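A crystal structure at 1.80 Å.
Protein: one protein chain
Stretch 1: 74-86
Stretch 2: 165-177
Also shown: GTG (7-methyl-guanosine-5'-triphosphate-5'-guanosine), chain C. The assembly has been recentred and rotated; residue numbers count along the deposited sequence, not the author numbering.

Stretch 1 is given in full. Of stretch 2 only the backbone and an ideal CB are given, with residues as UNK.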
# COMPACT_ATOMS: atom_id res chain seq x y z
N LYS A 74 7.87 -6.80 -4.83
CA LYS A 74 9.04 -7.28 -4.11
C LYS A 74 10.19 -6.32 -4.32
O LYS A 74 10.20 -5.55 -5.29
CB LYS A 74 9.41 -8.72 -4.53
CG LYS A 74 9.87 -8.89 -5.98
CD LYS A 74 9.76 -10.37 -6.44
CE LYS A 74 10.96 -11.23 -6.03
NZ LYS A 74 11.20 -12.37 -6.99
N TRP A 75 11.15 -6.33 -3.39
CA TRP A 75 12.23 -5.36 -3.40
C TRP A 75 13.00 -5.44 -4.71
O TRP A 75 13.54 -4.44 -5.20
CB TRP A 75 13.22 -5.61 -2.26
CG TRP A 75 12.67 -5.44 -0.86
CD1 TRP A 75 11.82 -4.46 -0.41
CD2 TRP A 75 12.97 -6.26 0.27
NE1 TRP A 75 11.55 -4.64 0.93
CE2 TRP A 75 12.26 -5.73 1.38
CE3 TRP A 75 13.79 -7.38 0.47
CZ2 TRP A 75 12.33 -6.29 2.65
CZ3 TRP A 75 13.87 -7.93 1.74
CH2 TRP A 75 13.14 -7.39 2.82
N GLU A 76 13.04 -6.65 -5.26
CA GLU A 76 13.88 -6.96 -6.43
C GLU A 76 13.49 -6.25 -7.74
O GLU A 76 14.33 -6.13 -8.65
CB GLU A 76 14.00 -8.48 -6.61
CG GLU A 76 14.84 -9.16 -5.51
CD GLU A 76 14.14 -9.29 -4.15
OE1 GLU A 76 12.89 -9.28 -4.06
OE2 GLU A 76 14.87 -9.39 -3.14
N ASP A 77 12.25 -5.75 -7.81
CA ASP A 77 11.77 -4.97 -8.96
C ASP A 77 12.53 -3.66 -9.13
O ASP A 77 12.80 -2.98 -8.14
CB ASP A 77 10.27 -4.67 -8.80
CG ASP A 77 9.63 -4.22 -10.11
OD1 ASP A 77 9.00 -5.06 -10.76
OD2 ASP A 77 9.75 -3.04 -10.47
N PRO A 78 12.89 -3.31 -10.40
CA PRO A 78 13.67 -2.10 -10.69
C PRO A 78 13.02 -0.86 -10.10
O PRO A 78 13.72 0.04 -9.63
CB PRO A 78 13.65 -2.01 -12.23
CG PRO A 78 13.39 -3.39 -12.68
CD PRO A 78 12.57 -4.07 -11.63
N LYS A 79 11.70 -0.84 -10.09
CA LYS A 79 10.95 0.29 -9.54
C LYS A 79 10.93 0.32 -8.00
O LYS A 79 10.63 1.36 -7.42
CB LYS A 79 9.53 0.33 -10.09
CG LYS A 79 9.44 0.56 -11.61
CD LYS A 79 9.66 1.99 -11.99
CE LYS A 79 8.54 2.89 -11.47
NZ LYS A 79 8.93 4.32 -11.62
N ASN A 80 11.27 -0.80 -7.37
CA ASN A 80 11.35 -0.85 -5.89
C ASN A 80 12.76 -0.84 -5.32
O ASN A 80 12.97 -0.40 -4.20
CB ASN A 80 10.62 -2.08 -5.32
CG ASN A 80 9.13 -2.09 -5.65
OD1 ASN A 80 8.46 -1.05 -5.61
ND2 ASN A 80 8.60 -3.27 -5.94
N GLU A 81 13.74 -1.33 -6.08
CA GLU A 81 15.07 -1.62 -5.50
C GLU A 81 15.79 -0.41 -4.88
O GLU A 81 16.56 -0.58 -3.92
CB GLU A 81 15.96 -2.34 -6.52
CG GLU A 81 16.22 -1.58 -7.80
CD GLU A 81 17.21 -2.29 -8.70
OE1 GLU A 81 17.14 -2.10 -9.93
OE2 GLU A 81 18.07 -3.03 -8.17
N ASN A 82 15.53 0.78 -5.40
CA ASN A 82 16.13 2.00 -4.88
C ASN A 82 15.14 2.87 -4.14
O ASN A 82 15.39 4.05 -3.87
CB ASN A 82 16.82 2.76 -6.02
CG ASN A 82 17.93 1.94 -6.66
OD1 ASN A 82 18.03 1.86 -7.88
ND2 ASN A 82 18.75 1.30 -5.84
N GLY A 83 14.03 2.24 -3.75
CA GLY A 83 12.94 2.93 -3.08
C GLY A 83 12.88 2.78 -1.57
O GLY A 83 13.88 2.53 -0.86
N GLY A 84 11.68 2.95 -1.05
CA GLY A 84 11.46 2.83 0.38
C GLY A 84 9.98 2.88 0.66
O GLY A 84 9.18 3.16 -0.24
N ARG A 85 9.62 2.59 1.90
CA ARG A 85 8.22 2.55 2.28
C ARG A 85 7.90 3.50 3.42
O ARG A 85 8.71 3.68 4.33
CB ARG A 85 7.81 1.11 2.68
CG ARG A 85 8.34 0.68 4.04
CD ARG A 85 7.99 -0.74 4.37
NE ARG A 85 8.54 -1.09 5.66
CZ ARG A 85 8.27 -2.21 6.34
NH1 ARG A 85 8.84 -2.39 7.53
NH2 ARG A 85 7.45 -3.12 5.84
N TRP A 86 6.71 4.12 3.34
CA TRP A 86 6.10 4.72 4.52
C TRP A 86 5.50 3.59 5.33
O TRP A 86 4.68 2.85 4.81
CB TRP A 86 5.03 5.76 4.15
CG TRP A 86 5.63 7.13 3.83
CD1 TRP A 86 5.62 7.77 2.62
CD2 TRP A 86 6.33 8.00 4.74
NE1 TRP A 86 6.26 9.01 2.73
CE2 TRP A 86 6.70 9.16 4.02
CE3 TRP A 86 6.64 7.92 6.12
CZ2 TRP A 86 7.38 10.23 4.62
CZ3 TRP A 86 7.32 8.96 6.70
CH2 TRP A 86 7.69 10.11 5.95
N UNK A 165 4.65 8.20 11.58
CA UNK A 165 4.94 7.25 10.49
C UNK A 165 6.40 7.39 10.04
O UNK A 165 6.97 8.47 10.11
CB UNK A 165 4.00 7.48 9.31
N UNK A 166 6.97 6.29 9.53
CA UNK A 166 8.40 6.14 9.30
C UNK A 166 8.71 5.80 7.85
O UNK A 166 8.10 4.88 7.28
CB UNK A 166 8.97 5.06 10.22
N UNK A 167 9.66 6.52 7.25
CA UNK A 167 10.09 6.19 5.88
C UNK A 167 11.41 5.40 5.90
O UNK A 167 12.45 5.92 6.32
CB UNK A 167 10.25 7.47 5.05
N UNK A 168 11.33 4.17 5.42
CA UNK A 168 12.42 3.19 5.52
C UNK A 168 12.83 2.77 4.13
O UNK A 168 12.06 2.12 3.42
CB UNK A 168 12.01 1.97 6.35
N UNK A 169 14.06 3.15 3.72
CA UNK A 169 14.58 2.71 2.45
C UNK A 169 14.67 1.20 2.42
O UNK A 169 14.80 0.56 3.48
CB UNK A 169 15.95 3.34 2.18
N UNK A 170 14.58 0.64 1.22
CA UNK A 170 14.71 -0.81 1.00
C UNK A 170 15.97 -1.39 1.68
O UNK A 170 15.91 -2.44 2.30
CB UNK A 170 14.75 -1.10 -0.50
N UNK A 171 17.09 -0.69 1.59
CA UNK A 171 18.32 -1.19 2.24
C UNK A 171 18.09 -1.49 3.74
O UNK A 171 18.49 -2.56 4.24
CB UNK A 171 19.45 -0.17 2.08
N UNK A 172 17.41 -0.58 4.42
CA UNK A 172 17.07 -0.77 5.84
C UNK A 172 16.06 -1.90 6.05
O UNK A 172 16.13 -2.60 7.07
CB UNK A 172 16.51 0.53 6.42
N UNK A 173 15.11 -2.05 5.12
CA UNK A 173 14.14 -3.15 5.18
C UNK A 173 14.85 -4.50 5.04
O UNK A 173 14.58 -5.43 5.80
CB UNK A 173 13.08 -2.99 4.09
N UNK A 174 15.77 -4.60 4.08
CA UNK A 174 16.54 -5.82 3.85
C UNK A 174 17.27 -6.29 5.10
O UNK A 174 17.30 -7.49 5.42
CB UNK A 174 17.55 -5.60 2.72
N UNK A 175 17.83 -5.33 5.83
CA UNK A 175 18.74 -5.62 6.93
C UNK A 175 18.02 -5.74 8.27
O UNK A 175 18.63 -6.10 9.28
CB UNK A 175 19.81 -4.53 7.02
N UNK A 176 16.71 -5.47 8.28
CA UNK A 176 15.88 -5.56 9.48
C UNK A 176 15.69 -7.00 9.95
O UNK A 176 15.40 -7.88 9.15
CB UNK A 176 14.51 -4.92 9.22
N UNK A 177 15.84 -7.22 11.26
CA UNK A 177 15.74 -8.56 11.81
C UNK A 177 14.30 -8.79 12.23
O UNK A 177 13.70 -7.93 12.86
CB UNK A 177 16.70 -8.76 12.99
PA GTG C . 8.05 -9.05 6.83
O1A GTG C . 6.92 -10.03 6.68
O2A GTG C . 7.97 -7.65 6.26
O3A GTG C . 8.54 -8.90 8.35
PB GTG C . 7.85 -9.40 9.70
O1B GTG C . 6.42 -8.91 9.80
O2B GTG C . 8.84 -9.06 10.80
O3B GTG C . 7.91 -10.99 9.49
N9A GTG C . 10.89 -10.40 2.49
C8A GTG C . 9.99 -9.43 2.70
N7A GTG C . 9.88 -8.70 1.57
C7X GTG C . 8.97 -7.53 1.43
C5A GTG C . 10.71 -9.23 0.66
C6A GTG C . 10.99 -8.87 -0.66
O6A GTG C . 10.44 -7.90 -1.24
N1A GTG C . 11.91 -9.60 -1.33
C2A GTG C . 12.52 -10.67 -0.72
N2A GTG C . 13.43 -11.42 -1.37
N3A GTG C . 12.24 -11.01 0.56
C4A GTG C . 11.33 -10.30 1.25
O5D GTG C . 9.30 -9.72 6.14
C5D GTG C . 9.74 -11.00 6.59
C4D GTG C . 10.86 -11.48 5.70
O4D GTG C . 10.33 -11.73 4.40
C3D GTG C . 11.97 -10.47 5.49
O3D GTG C . 12.89 -10.48 6.58
C2D GTG C . 12.58 -10.94 4.19
O2D GTG C . 13.46 -12.04 4.44
C1D GTG C . 11.35 -11.45 3.44
PG GTG C . 7.22 -12.12 10.39
O1G GTG C . 6.07 -11.61 11.21
O2G GTG C . 8.31 -12.93 11.07
O5E GTG C . 6.62 -13.05 9.22
C5E GTG C . 5.49 -12.62 8.47
C4E GTG C . 5.07 -13.70 7.50
O4E GTG C . 6.13 -13.92 6.57
C3E GTG C . 4.84 -15.04 8.18
O3E GTG C . 3.88 -15.75 7.38
C2E GTG C . 6.17 -15.76 8.06
O2E GTG C . 6.04 -17.19 8.09
C1E GTG C . 6.63 -15.27 6.70
N9B GTG C . 8.08 -15.20 6.44
C8B GTG C . 8.80 -14.32 7.34
N7B GTG C . 10.16 -14.44 6.80
C5B GTG C . 10.11 -15.26 5.70
C6B GTG C . 11.14 -15.74 4.76
O6B GTG C . 12.32 -15.34 4.93
N1B GTG C . 10.75 -16.59 3.77
C2B GTG C . 9.44 -17.00 3.62
N2B GTG C . 9.07 -17.84 2.63
N3B GTG C . 8.46 -16.59 4.46
C4B GTG C . 8.74 -15.74 5.47

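Position 165 directs its CA-to-CB bond toward the indole of Trp86, with the ideal CB 4.2 Å from Trp86 CE3. An apolar side chain, branched or not, would suit it. The residue is Ile165, whose CD1 packs 3.7 Å from Trp86 CE3. Position 166 points away, so stretch 1 sets no preference and many side chains, polar or aromatic, would do; it is Tyr166.

Position 167 pairs with Trp86 in the antiparallel ladder, its CB on the same face of the sheet and 3.7 Å from Trp86 CZ3. Gly84, bare of side chain, leaves room farther along that face, so an aromatic or long aliphatic residue would fit. It is Phe167: CB sits over the six-membered ring of Trp86, the ring edge turns toward the indole face, and CE1 reaches 3.5 Å from Gly84 C.

Position 168 forms the hydrogen-bonded pair with Arg85, N to Arg85 O and Arg85 N to O of 168, each 2.9 Å. Its CB shares a face with the arginine side chain, so an acceptor is favoured: Asp, Glu, Asn or Gln. Gln168 accepts through OE1 from Arg85 NE (3.1 Å) and Arg85 NH1 (3.0 Å).

Position 169 lies opposite Gly84 and needs no donor from its own nitrogen to stretch 1; phi of -61° permits proline among many others. Pro169 is found, at the N-cap position of the helix, its CA 3.4 Å from Gly83 O.

Position 170 donates its N to Gly83 O (2.9 Å) and aims CB at a pocket lined by Trp75 and the carbonyls of Asn80 and Glu81. A compact apolar side chain, such as Val or Ile, suits it. Val170 places CG1 over the five-membered ring of Trp75 and CG2 3.2 Å from Asn80 O.

Positions 171 and 172 make no contact and would accept polar residues; they are Ser171 and Asp172.

Position 173 points between Trp75 and Arg85. The indole NE1 calls for an acceptor on a side chain of some length, such as Gln or Glu. Gln173 OE1 accepts from Trp75 NE1 (2.9 Å), while its NE2 turns back to Gln168 O (3.0 Å).

Position 174 starts sideways beside the Trp75 ring, with the Glu76 carboxylate farther off, within reach of a long basic side chain such as Lys or Arg. Arg174 lays CG over the six-membered ring and forms a salt bridge, NH2 to Glu76 OE2, 3.0 Å.

Position 175 points away, so stretch 1 favours nothing in particular; it is Ser175. Position 176 points toward distant Arg85, suiting a long polar chain; Gln176 OE1 approaches Arg85 NH1 to 3.8 Å. Position 177 is out of reach and would take almost any residue; it is Thr177.

Stretch 2 (165-177) IYFQPVSDQRSQT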
# COMPACT_ATOMS: atom_id res chain seq x y z
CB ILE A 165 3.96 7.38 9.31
CG1 ILE A 165 4.02 8.77 8.64
CG2 ILE A 165 2.53 7.04 9.75
CD1 ILE A 165 3.27 8.83 7.30
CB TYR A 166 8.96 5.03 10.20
CG TYR A 166 8.68 5.27 11.68
CD1 TYR A 166 9.48 6.16 12.43
CD2 TYR A 166 7.61 4.63 12.32
CE1 TYR A 166 9.22 6.38 13.80
CE2 TYR A 166 7.34 4.85 13.68
CZ TYR A 166 8.14 5.73 14.40
OH TYR A 166 7.87 5.93 15.73
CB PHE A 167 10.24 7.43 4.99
CG PHE A 167 10.53 7.09 3.56
CD1 PHE A 167 9.50 6.69 2.71
CD2 PHE A 167 11.82 7.12 3.07
CE1 PHE A 167 9.75 6.31 1.38
CE2 PHE A 167 12.08 6.77 1.74
CZ PHE A 167 11.03 6.35 0.90
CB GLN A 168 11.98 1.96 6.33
CG GLN A 168 11.42 2.33 7.66
CD GLN A 168 10.82 1.16 8.40
OE1 GLN A 168 10.47 0.13 7.80
NE2 GLN A 168 10.72 1.30 9.72
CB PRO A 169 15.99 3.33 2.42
CG PRO A 169 15.91 4.50 3.35
CD PRO A 169 15.02 3.98 4.45
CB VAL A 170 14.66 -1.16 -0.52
CG1 VAL A 170 14.98 -2.62 -0.74
CG2 VAL A 170 13.26 -0.86 -1.07
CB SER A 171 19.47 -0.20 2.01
OG SER A 171 19.15 1.10 2.47
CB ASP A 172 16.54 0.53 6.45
CG ASP A 172 17.58 1.65 6.47
OD1 ASP A 172 18.79 1.37 6.34
OD2 ASP A 172 17.19 2.82 6.60
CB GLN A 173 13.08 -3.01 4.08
CG GLN A 173 12.15 -1.81 4.23
CD GLN A 173 11.16 -1.70 3.08
OE1 GLN A 173 10.50 -2.66 2.73
NE2 GLN A 173 11.08 -0.53 2.47
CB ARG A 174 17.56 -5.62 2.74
CG ARG A 174 16.95 -5.34 1.37
CD ARG A 174 18.04 -5.32 0.30
NE ARG A 174 17.50 -5.64 -1.02
CZ ARG A 174 17.09 -6.86 -1.39
NH1 ARG A 174 17.15 -7.87 -0.54
NH2 ARG A 174 16.63 -7.06 -2.61
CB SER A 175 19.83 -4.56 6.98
OG SER A 175 19.31 -3.33 7.47
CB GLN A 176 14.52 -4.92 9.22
CG GLN A 176 13.80 -4.45 10.46
CD GLN A 176 12.86 -3.30 10.17
OE1 GLN A 176 12.21 -3.26 9.11
NE2 GLN A 176 12.78 -2.34 11.10
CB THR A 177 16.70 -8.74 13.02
OG1 THR A 177 18.04 -8.44 12.61
CG2 THR A 177 16.65 -10.17 13.55
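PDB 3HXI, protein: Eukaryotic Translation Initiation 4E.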